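TATA-box-binding protein (Sulfolobus acidocaldarius, PDB 1MP9) probably acts as a general transcription factor that recognises the TATA box of archaeal promoters and helps activate transcription by RNA polymerase. Local coordinates at residues A[53-56]-A[57-60]; A[142-146]-A[147-151]; A[181-185]-A[186-190]. All coordinates share one frame; numbering follows the deposited sequence.

Contact 1 (A[53-56]-A[57-60]); sequences RLES and PKIT
L54 and I59 face each other across a tight beta hairpin and hold it with two backbone hydrogen bonds. L54 N donates to I59 O at 2.8 Å, almost straight at the hydrogen (176°). The return bond, from I59 N to L54 O, is longer at 3.2 Å. Its donor stands well above the plane of the L54 carbonyl. One step further from the turn, R53 and T60 form a non-hydrogen-bonded pair. Here R53 CA makes a CA-H...O contact with I59 O at 3.6 Å.

Apolar contact between the strands is limited to L54 CB against I59 CB, at 4.1 Å. These two side chains share the sheet face that carries helix 77-93. L54 packs on R86 and I87 of that helix. I59 reaches E79, as well as V71 of strand 68-72.

Polar side chains meet only loosely. R53 and T60 run side by side on the other face. A chi1 of -63° sets R53 CG beside its own backbone N, and there it lies 4.1 Å from T60 OG1. E55 and K58 also lie alongside each other. E55 OE2 touches K58 CE at 4.0 Å but stays 5.1 Å from K58 NZ, so any attraction between the opposite charges is probably weak.

The turn itself is shaped by the cis peptide between S56 and P57. S56 OG gives a weak hydrogen bond back to E55 O, which also accepts a bond from R86. S56 N is buried without a partner. The arrangement is an antiparallel beta hairpin with a cis-proline turn, joining strands 50-54 and 59-63 at one end of the saddle-shaped TBP sheet in the first repeat.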
ATOM      1  N   ARG A  53     -24.029 -13.558  -9.921  1.00 36.65           N
ATOM      2  CA  ARG A  53     -24.290 -12.417  -9.050  1.00 40.56           C
ATOM      3  C   ARG A  53     -25.516 -12.622  -8.193  1.00 42.52           C
ATOM      4  O   ARG A  53     -26.551 -13.091  -8.669  1.00 43.35           O
ATOM      5  CB  ARG A  53     -24.472 -11.134  -9.874  1.00 41.76           C
ATOM      6  CG  ARG A  53     -23.250 -10.704 -10.664  1.00 44.46           C
ATOM      7  CD  ARG A  53     -23.534  -9.457 -11.502  1.00 46.26           C
ATOM      8  NE  ARG A  53     -22.310  -8.864 -12.039  1.00 48.87           N
ATOM      9  CZ  ARG A  53     -21.812  -9.105 -13.250  1.00 49.99           C
ATOM     10  NH1 ARG A  53     -22.431  -9.937 -14.083  1.00 50.77           N
ATOM     11  NH2 ARG A  53     -20.689  -8.511 -13.629  1.00 50.09           N
ATOM     12  N   LEU A  54     -25.388 -12.301  -6.911  1.00 44.35           N
ATOM     13  CA  LEU A  54     -26.512 -12.407  -6.001  1.00 46.85           C
ATOM     14  C   LEU A  54     -26.885 -10.982  -5.653  1.00 48.31           C
ATOM     15  O   LEU A  54     -26.031 -10.087  -5.622  1.00 47.90           O
ATOM     16  CB  LEU A  54     -26.131 -13.168  -4.742  1.00 47.27           C
ATOM     17  CG  LEU A  54     -26.203 -14.680  -4.912  1.00 47.89           C
ATOM     18  CD1 LEU A  54     -25.694 -15.390  -3.673  1.00 47.20           C
ATOM     19  CD2 LEU A  54     -27.642 -15.053  -5.183  1.00 48.05           C
ATOM     20  N   GLU A  55     -28.163 -10.759  -5.411  1.00 49.71           N
ATOM     21  CA  GLU A  55     -28.603  -9.424  -5.072  1.00 51.07           C
ATOM     22  C   GLU A  55     -29.016  -9.417  -3.617  1.00 50.03           C
ATOM     23  O   GLU A  55     -29.471 -10.430  -3.094  1.00 49.91           O
ATOM     24  CB  GLU A  55     -29.770  -9.023  -5.963  1.00 53.40           C
ATOM     25  CG  GLU A  55     -29.858  -7.539  -6.146  1.00 56.93           C
ATOM     26  CD  GLU A  55     -28.506  -6.939  -6.461  1.00 58.86           C
ATOM     27  OE1 GLU A  55     -27.851  -7.411  -7.415  1.00 59.95           O
ATOM     28  OE2 GLU A  55     -28.099  -5.994  -5.750  1.00 60.91           O
ATOM     29  N   SER A  56     -28.823  -8.279  -2.965  1.00 50.20           N
ATOM     30  CA  SER A  56     -29.174  -8.110  -1.553  1.00 50.06           C
ATOM     31  C   SER A  56     -29.066  -9.390  -0.714  1.00 48.83           C
ATOM     32  O   SER A  56     -30.013 -10.180  -0.644  1.00 49.74           O
ATOM     33  CB  SER A  56     -30.600  -7.571  -1.434  1.00 50.53           C
ATOM     34  OG  SER A  56     -31.532  -8.566  -1.823  1.00 51.09           O
ATOM     35  N   PRO A  57     -27.913  -9.600  -0.059  1.00 47.17           N
ATOM     36  CA  PRO A  57     -26.798  -8.656  -0.137  1.00 44.88           C
ATOM     37  C   PRO A  57     -26.100  -8.782  -1.494  1.00 43.46           C
ATOM     38  O   PRO A  57     -26.206  -9.810  -2.165  1.00 41.87           O
ATOM     39  CB  PRO A  57     -25.918  -9.067   1.041  1.00 45.42           C
ATOM     40  CG  PRO A  57     -26.138 -10.540   1.131  1.00 45.37           C
ATOM     41  CD  PRO A  57     -27.622 -10.700   0.879  1.00 46.32           C
ATOM     42  N   LYS A  58     -25.421  -7.717  -1.899  1.00 41.38           N
ATOM     43  CA  LYS A  58     -24.722  -7.697  -3.166  1.00 40.21           C
ATOM     44  C   LYS A  58     -23.497  -8.599  -3.036  1.00 38.04           C
ATOM     45  O   LYS A  58     -22.562  -8.309  -2.286  1.00 38.13           O
ATOM     46  CB  LYS A  58     -24.311  -6.262  -3.518  1.00 41.69           C
ATOM     47  CG  LYS A  58     -23.708  -6.074  -4.912  1.00 43.97           C
ATOM     48  CD  LYS A  58     -23.438  -4.592  -5.201  1.00 47.34           C
ATOM     49  CE  LYS A  58     -24.745  -3.800  -5.374  1.00 49.15           C
ATOM     50  NZ  LYS A  58     -24.567  -2.315  -5.223  1.00 51.02           N
ATOM     51  N   ILE A  59     -23.521  -9.715  -3.745  1.00 34.16           N
ATOM     52  CA  ILE A  59     -22.405 -10.646  -3.705  1.00 32.84           C
ATOM     53  C   ILE A  59     -22.074 -11.111  -5.107  1.00 31.11           C
ATOM     54  O   ILE A  59     -22.984 -11.299  -5.920  1.00 30.25           O
ATOM     55  CB  ILE A  59     -22.751 -11.907  -2.895  1.00 32.89           C
ATOM     56  CG1 ILE A  59     -23.126 -11.528  -1.466  1.00 34.49           C
ATOM     57  CG2 ILE A  59     -21.554 -12.853  -2.880  1.00 32.41           C
ATOM     58  CD1 ILE A  59     -21.961 -11.023  -0.659  1.00 32.26           C
ATOM     59  N   THR A  60     -20.786 -11.264  -5.405  1.00 28.78           N
ATOM     60  CA  THR A  60     -20.422 -11.779  -6.708  1.00 28.20           C
ATOM     61  C   THR A  60     -19.623 -13.042  -6.511  1.00 27.00           C
ATOM     62  O   THR A  60     -18.768 -13.136  -5.635  1.00 24.03           O
ATOM     63  CB  THR A  60     -19.625 -10.786  -7.548  1.00 29.71           C
ATOM     64  OG1 THR A  60     -20.465  -9.674  -7.868  1.00 31.72           O
ATOM     65  CG2 THR A  60     -19.164 -11.440  -8.887  1.00 27.66           C
TER

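Contact 2 (A[142-146]-A[147-151])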
ATOM      1  N   ILE A 142       1.589   5.225   3.454  1.00 17.86           N
ATOM      2  CA  ILE A 142       1.390   3.808   3.254  1.00 19.08           C
ATOM      3  C   ILE A 142       2.410   3.103   4.127  1.00 19.64           C
ATOM      4  O   ILE A 142       3.606   3.399   4.078  1.00 17.44           O
ATOM      5  CB  ILE A 142       1.582   3.413   1.759  1.00 20.12           C
ATOM      6  CG1 ILE A 142       0.556   4.162   0.908  1.00 20.59           C
ATOM      7  CG2 ILE A 142       1.425   1.884   1.577  1.00 18.92           C
ATOM      8  CD1 ILE A 142       0.699   3.933  -0.605  1.00 20.42           C
ATOM      9  N   TYR A 143       1.924   2.174   4.930  1.00 18.54           N
ATOM     10  CA  TYR A 143       2.778   1.435   5.847  1.00 20.49           C
ATOM     11  C   TYR A 143       2.639  -0.074   5.583  1.00 20.15           C
ATOM     12  O   TYR A 143       1.531  -0.635   5.607  1.00 20.69           O
ATOM     13  CB  TYR A 143       2.362   1.762   7.289  1.00 22.26           C
ATOM     14  CG  TYR A 143       3.242   1.152   8.339  1.00 23.87           C
ATOM     15  CD1 TYR A 143       4.439   1.761   8.699  1.00 28.42           C
ATOM     16  CD2 TYR A 143       2.897  -0.041   8.960  1.00 25.38           C
ATOM     17  CE1 TYR A 143       5.284   1.193   9.665  1.00 30.46           C
ATOM     18  CE2 TYR A 143       3.730  -0.628   9.925  1.00 27.92           C
ATOM     19  CZ  TYR A 143       4.925   0.001  10.276  1.00 30.03           C
ATOM     20  OH  TYR A 143       5.755  -0.525  11.245  1.00 31.23           O
ATOM     21  N   ARG A 144       3.751  -0.714   5.272  1.00 18.99           N
ATOM     22  CA  ARG A 144       3.759  -2.150   5.017  1.00 19.91           C
ATOM     23  C   ARG A 144       4.141  -2.789   6.361  1.00 21.53           C
ATOM     24  O   ARG A 144       5.292  -2.679   6.824  1.00 20.01           O
ATOM     25  CB  ARG A 144       4.795  -2.485   3.943  1.00 18.01           C
ATOM     26  CG  ARG A 144       4.766  -3.985   3.562  1.00 18.33           C
ATOM     27  CD  ARG A 144       5.708  -4.287   2.409  1.00 19.96           C
ATOM     28  NE  ARG A 144       5.693  -5.715   2.038  1.00 19.16           N
ATOM     29  CZ  ARG A 144       5.987  -6.204   0.833  1.00 23.17           C
ATOM     30  NH1 ARG A 144       6.312  -5.399  -0.190  1.00 19.51           N
ATOM     31  NH2 ARG A 144       6.003  -7.530   0.666  1.00 24.95           N
ATOM     32  N   MET A 145       3.165  -3.428   6.992  1.00 19.96           N
ATOM     33  CA  MET A 145       3.351  -4.035   8.314  1.00 22.38           C
ATOM     34  C   MET A 145       3.687  -5.505   8.167  1.00 23.39           C
ATOM     35  O   MET A 145       3.177  -6.171   7.258  1.00 22.42           O
ATOM     36  CB  MET A 145       2.063  -3.890   9.132  1.00 21.53           C
ATOM     37  CG  MET A 145       2.140  -4.380  10.600  1.00 24.48           C
ATOM     38  SD  MET A 145       0.661  -3.843  11.539  1.00 22.49           S
ATOM     39  CE  MET A 145       1.268  -2.165  12.087  1.00 21.01           C
ATOM     40  N   ASP A 146       4.550  -5.999   9.050  1.00 26.00           N
ATOM     41  CA  ASP A 146       4.962  -7.405   8.993  1.00 28.90           C
ATOM     42  C   ASP A 146       4.120  -8.286   9.897  1.00 28.06           C
ATOM     43  O   ASP A 146       3.731  -9.369   9.493  1.00 27.13           O
ATOM     44  CB  ASP A 146       6.437  -7.524   9.343  1.00 33.02           C
ATOM     45  CG  ASP A 146       7.315  -6.914   8.274  1.00 38.26           C
ATOM     46  OD1 ASP A 146       8.465  -6.543   8.586  1.00 40.70           O
ATOM     47  OD2 ASP A 146       6.845  -6.809   7.107  1.00 40.37           O
ATOM     48  N   GLU A 147       3.788  -7.807  11.093  1.00 26.96           N
ATOM     49  CA  GLU A 147       2.962  -8.603  11.985  1.00 28.30           C
ATOM     50  C   GLU A 147       1.805  -7.792  12.546  1.00 26.46           C
ATOM     51  O   GLU A 147       2.009  -6.912  13.380  1.00 27.23           O
ATOM     52  CB  GLU A 147       3.818  -9.180  13.142  1.00 33.01           C
ATOM     53  CG  GLU A 147       4.519 -10.492  12.810  1.00 40.74           C
ATOM     54  CD  GLU A 147       5.408 -11.025  13.950  1.00 47.33           C
ATOM     55  OE1 GLU A 147       5.013 -10.904  15.146  1.00 49.08           O
ATOM     56  OE2 GLU A 147       6.502 -11.582  13.645  1.00 48.77           O
ATOM     57  N   PRO A 148       0.578  -8.037  12.057  1.00 25.45           N
ATOM     58  CA  PRO A 148       0.246  -9.018  11.018  1.00 22.80           C
ATOM     59  C   PRO A 148       0.750  -8.515   9.663  1.00 23.12           C
ATOM     60  O   PRO A 148       1.163  -7.371   9.540  1.00 20.28           O
ATOM     61  CB  PRO A 148      -1.268  -9.047  11.058  1.00 25.88           C
ATOM     62  CG  PRO A 148      -1.606  -7.594  11.371  1.00 23.35           C
ATOM     63  CD  PRO A 148      -0.626  -7.281  12.475  1.00 24.92           C
ATOM     64  N   ARG A 149       0.661  -9.361   8.642  1.00 22.66           N
ATOM     65  CA  ARG A 149       1.123  -9.012   7.318  1.00 23.79           C
ATOM     66  C   ARG A 149       0.053  -8.242   6.523  1.00 20.73           C
ATOM     67  O   ARG A 149      -0.703  -8.821   5.766  1.00 21.19           O
ATOM     68  CB  ARG A 149       1.533 -10.301   6.619  1.00 26.47           C
ATOM     69  CG  ARG A 149       2.220 -10.073   5.311  1.00 31.13           C
ATOM     70  CD  ARG A 149       2.987 -11.314   4.885  1.00 32.98           C
ATOM     71  NE  ARG A 149       3.628 -11.019   3.621  1.00 36.42           N
ATOM     72  CZ  ARG A 149       3.283 -11.572   2.476  1.00 37.14           C
ATOM     73  NH1 ARG A 149       2.303 -12.470   2.438  1.00 40.59           N
ATOM     74  NH2 ARG A 149       3.894 -11.196   1.368  1.00 40.54           N
ATOM     75  N   VAL A 150       0.007  -6.932   6.711  1.00 18.62           N
ATOM     76  CA  VAL A 150      -1.012  -6.112   6.065  1.00 17.60           C
ATOM     77  C   VAL A 150      -0.404  -4.843   5.528  1.00 16.85           C
ATOM     78  O   VAL A 150       0.725  -4.477   5.861  1.00 18.18           O
ATOM     79  CB  VAL A 150      -2.154  -5.700   7.091  1.00 18.28           C
ATOM     80  CG1 VAL A 150      -2.786  -6.963   7.726  1.00 18.34           C
ATOM     81  CG2 VAL A 150      -1.574  -4.832   8.242  1.00 15.16           C
ATOM     82  N   VAL A 151      -1.159  -4.153   4.698  1.00 16.72           N
ATOM     83  CA  VAL A 151      -0.693  -2.876   4.190  1.00 17.31           C
ATOM     84  C   VAL A 151      -1.722  -1.874   4.715  1.00 17.22           C
ATOM     85  O   VAL A 151      -2.932  -2.126   4.682  1.00 17.83           O
ATOM     86  CB  VAL A 151      -0.640  -2.839   2.648  1.00 17.66           C
ATOM     87  CG1 VAL A 151      -0.435  -1.394   2.179  1.00 16.42           C
ATOM     88  CG2 VAL A 151       0.531  -3.725   2.125  1.00 19.18           C
TER
HETATM   89  O   HOH W   1       6.356  -9.081   3.267  1.00 28.27           O
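M145 meets E147, P148 and V150 across the turn that joins strands 141-145 and 150-154. Its CB sits 3.6 Å from both V150 O and P148 O, and 3.9 Å from V150 CG2. With CG anti to the backbone N (chi1 -175°), the chain runs back over the turn, and CG comes 3.3 Å from P148 O. SD touches P148 CD at 3.8 Å, the two side chains crossing at a slant, and it also lies beside E147 O. The side chain packs further on L152 and on A174 of helix 168-184. Cut back to alanine, the residue would lose CG and SD and is likely to leave a gap beside P148 CD where the sulfur lay.

The backbone of M145 pairs with V150. M145 N donates to V150 O at 2.9 Å, nearly along the C=O axis. The bond back, V150 N to M145 O, is weak. The peptide before P148 is cis, and R149 is the centre of an inverse gamma turn.

On the face away from the helix, I142 CG2 touches V151 CG1 at 3.8 Å. R144 and V151 form a non-hydrogen-bonded pair there. A water accepts from R144 NH2 at 3.0 Å and, weakly, from R149 NE. R144 NH1 hydrogen-bonds M145 O of the second subunit, and R144 of that subunit binds R149 O. R149 and D146 each form a salt bridge to the other's counterpart in the second subunit. This is an antiparallel hairpin with a cis-proline turn in the second TBP repeat, here part of the interface between two subunits.

Contact 3 (A[181-185]-A[186-190])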
ATOM      1  N   LYS A 181       1.779   2.980  18.196  1.00 20.60           N
ATOM      2  CA  LYS A 181       3.059   3.498  17.755  1.00 23.15           C
ATOM      3  C   LYS A 181       2.933   5.004  17.432  1.00 21.66           C
ATOM      4  O   LYS A 181       3.812   5.794  17.782  1.00 17.95           O
ATOM      5  CB  LYS A 181       3.576   2.713  16.536  1.00 25.11           C
ATOM      6  CG  LYS A 181       4.947   3.200  16.001  1.00 33.48           C
ATOM      7  CD  LYS A 181       6.082   3.131  17.069  1.00 37.57           C
ATOM      8  CE  LYS A 181       7.354   2.515  16.472  1.00 40.05           C
ATOM      9  NZ  LYS A 181       8.586   2.681  17.337  1.00 44.94           N
ATOM     10  N   LEU A 182       1.839   5.409  16.785  1.00 19.95           N
ATOM     11  CA  LEU A 182       1.690   6.823  16.488  1.00 19.86           C
ATOM     12  C   LEU A 182       1.625   7.659  17.778  1.00 20.61           C
ATOM     13  O   LEU A 182       2.175   8.765  17.831  1.00 19.85           O
ATOM     14  CB  LEU A 182       0.461   7.059  15.601  1.00 18.76           C
ATOM     15  CG  LEU A 182       0.634   6.486  14.197  1.00 20.04           C
ATOM     16  CD1 LEU A 182      -0.751   6.418  13.497  1.00 22.23           C
ATOM     17  CD2 LEU A 182       1.641   7.323  13.391  1.00 19.52           C
ATOM     18  N   VAL A 183       0.981   7.135  18.818  1.00 20.67           N
ATOM     19  CA  VAL A 183       0.890   7.865  20.105  1.00 22.07           C
ATOM     20  C   VAL A 183       2.291   7.918  20.708  1.00 22.35           C
ATOM     21  O   VAL A 183       2.768   8.959  21.174  1.00 21.71           O
ATOM     22  CB  VAL A 183      -0.058   7.124  21.098  1.00 22.03           C
ATOM     23  CG1 VAL A 183       0.055   7.707  22.513  1.00 22.38           C
ATOM     24  CG2 VAL A 183      -1.522   7.242  20.614  1.00 23.69           C
ATOM     25  N   GLU A 184       2.971   6.786  20.663  1.00 23.47           N
ATOM     26  CA  GLU A 184       4.323   6.699  21.213  1.00 24.92           C
ATOM     27  C   GLU A 184       5.246   7.748  20.572  1.00 24.85           C
ATOM     28  O   GLU A 184       5.988   8.448  21.269  1.00 24.87           O
ATOM     29  CB  GLU A 184       4.843   5.281  20.986  1.00 28.76           C
ATOM     30  CG  GLU A 184       6.042   4.880  21.782  1.00 37.66           C
ATOM     31  CD  GLU A 184       6.946   3.981  20.969  1.00 41.96           C
ATOM     32  OE1 GLU A 184       6.427   3.027  20.338  1.00 46.55           O
ATOM     33  OE2 GLU A 184       8.167   4.235  20.945  1.00 46.02           O
ATOM     34  N   LEU A 185       5.176   7.884  19.254  1.00 22.63           N
ATOM     35  CA  LEU A 185       6.001   8.848  18.520  1.00 20.86           C
ATOM     36  C   LEU A 185       5.418  10.272  18.580  1.00 21.25           C
ATOM     37  O   LEU A 185       5.960  11.190  17.967  1.00 19.69           O
ATOM     38  CB  LEU A 185       6.134   8.414  17.057  1.00 22.46           C
ATOM     39  CG  LEU A 185       6.798   7.041  16.787  1.00 23.87           C
ATOM     40  CD1 LEU A 185       6.553   6.634  15.336  1.00 22.20           C
ATOM     41  CD2 LEU A 185       8.333   7.123  17.097  1.00 24.50           C
ATOM     42  N   ASP A 186       4.346  10.457  19.343  1.00 20.61           N
ATOM     43  CA  ASP A 186       3.719  11.781  19.467  1.00 22.12           C
ATOM     44  C   ASP A 186       3.336  12.372  18.089  1.00 20.41           C
ATOM     45  O   ASP A 186       3.668  13.518  17.752  1.00 16.59           O
ATOM     46  CB  ASP A 186       4.651  12.748  20.199  1.00 24.67           C
ATOM     47  CG  ASP A 186       3.970  14.079  20.514  1.00 27.98           C
ATOM     48  OD1 ASP A 186       2.732  14.129  20.634  1.00 30.08           O
ATOM     49  OD2 ASP A 186       4.676  15.081  20.650  1.00 31.84           O
ATOM     50  N   CYS A 187       2.613  11.572  17.314  1.00 19.60           N
ATOM     51  CA  CYS A 187       2.182  11.955  15.981  1.00 20.30           C
ATOM     52  C   CYS A 187       0.672  12.114  15.837  1.00 20.49           C
ATOM     53  O   CYS A 187       0.166  12.206  14.712  1.00 22.10           O
ATOM     54  CB  CYS A 187       2.677  10.903  14.978  1.00 21.38           C
ATOM     55  SG  CYS A 187       4.472  10.987  14.638  1.00 19.71           S
ATOM     56  N   VAL A 188      -0.061  12.130  16.948  1.00 21.32           N
ATOM     57  CA  VAL A 188      -1.507  12.288  16.845  1.00 22.02           C
ATOM     58  C   VAL A 188      -2.003  13.417  17.730  1.00 23.81           C
ATOM     59  O   VAL A 188      -1.376  13.761  18.737  1.00 23.12           O
ATOM     60  CB  VAL A 188      -2.278  10.992  17.191  1.00 21.97           C
ATOM     61  CG1 VAL A 188      -1.869   9.845  16.218  1.00 21.97           C
ATOM     62  CG2 VAL A 188      -2.026  10.590  18.623  1.00 24.25           C
ATOM     63  N   LYS A 189      -3.100  14.030  17.307  1.00 21.96           N
ATOM     64  CA  LYS A 189      -3.714  15.130  18.051  1.00 25.10           C
ATOM     65  C   LYS A 189      -5.164  14.701  18.201  1.00 23.82           C
ATOM     66  O   LYS A 189      -5.856  14.502  17.197  1.00 22.27           O
ATOM     67  CB  LYS A 189      -3.632  16.421  17.242  1.00 28.50           C
ATOM     68  CG  LYS A 189      -4.219  17.624  17.970  1.00 35.80           C
ATOM     69  CD  LYS A 189      -3.534  18.929  17.540  1.00 39.46           C
ATOM     70  CE  LYS A 189      -4.273  20.163  18.111  1.00 39.71           C
ATOM     71  NZ  LYS A 189      -3.410  21.360  17.917  1.00 44.00           N
ATOM     72  N   PRO A 190      -5.627  14.513  19.449  1.00 22.72           N
ATOM     73  CA  PRO A 190      -7.009  14.087  19.715  1.00 23.12           C
ATOM     74  C   PRO A 190      -7.959  15.296  19.707  1.00 23.77           C
ATOM     75  O   PRO A 190      -8.463  15.721  20.751  1.00 21.96           O
ATOM     76  CB  PRO A 190      -6.887  13.406  21.069  1.00 21.49           C
ATOM     77  CG  PRO A 190      -5.838  14.288  21.782  1.00 23.06           C
ATOM     78  CD  PRO A 190      -4.832  14.625  20.691  1.00 22.33           C
TER
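This is a helix C-terminal cap, where L182 and V183 in the last turn of helix 168-184 bind D186 and C187 as the chain turns towards the short strand 188-189. C187 N gives a good bond to L182 O, 2.9 Å long and 161° at the hydrogen. D186 N binds V183 O at 2.8 Å, but approaches from above the carbonyl plane. D186 has a positive phi of 55°, which swings the chain off the helix axis.

Apolar side chains close over the turn. V188 straddles the helix end: its CG1 lies 3.7 Å from L182 CB, and its CG2 lies 3.9 Å from V183 CG2. L182 CD2 meets C187 CB at 4.1 Å. With SG anti to its carbonyl carbon (chi1 -74°), C187 brings the sulfur 3.9 Å from L185 CB.

Helix 121-127 covers this side, with A124 against L182 and C187, and L127 against L185. K123 of the same helix hydrogen-bonds D186 O. The two bonds back into the last turn, the positive phi and the apolar contact of L182 with C187 are those of a Schellman motif.

From the N terminus, the chain reaches contact 1 in the first repeat, where 53-60 closes the hairpin of strands 50-54 and 59-63. Contact 2 does the same at 142-151 in the second repeat. Both belong to one antiparallel sheet, on opposite sides of the chain's centre, with centres 30 Å apart. Contact 3 follows at 181-190 and turns the chain from helix 168-184 into strand 188-189. The three come in series, so none nests in or crosses another. Contacts 2 and 3 share helix 168-184: it packs on the hairpin of contact 2 and ends at contact 3. Their nearest atoms are about 6 Å apart.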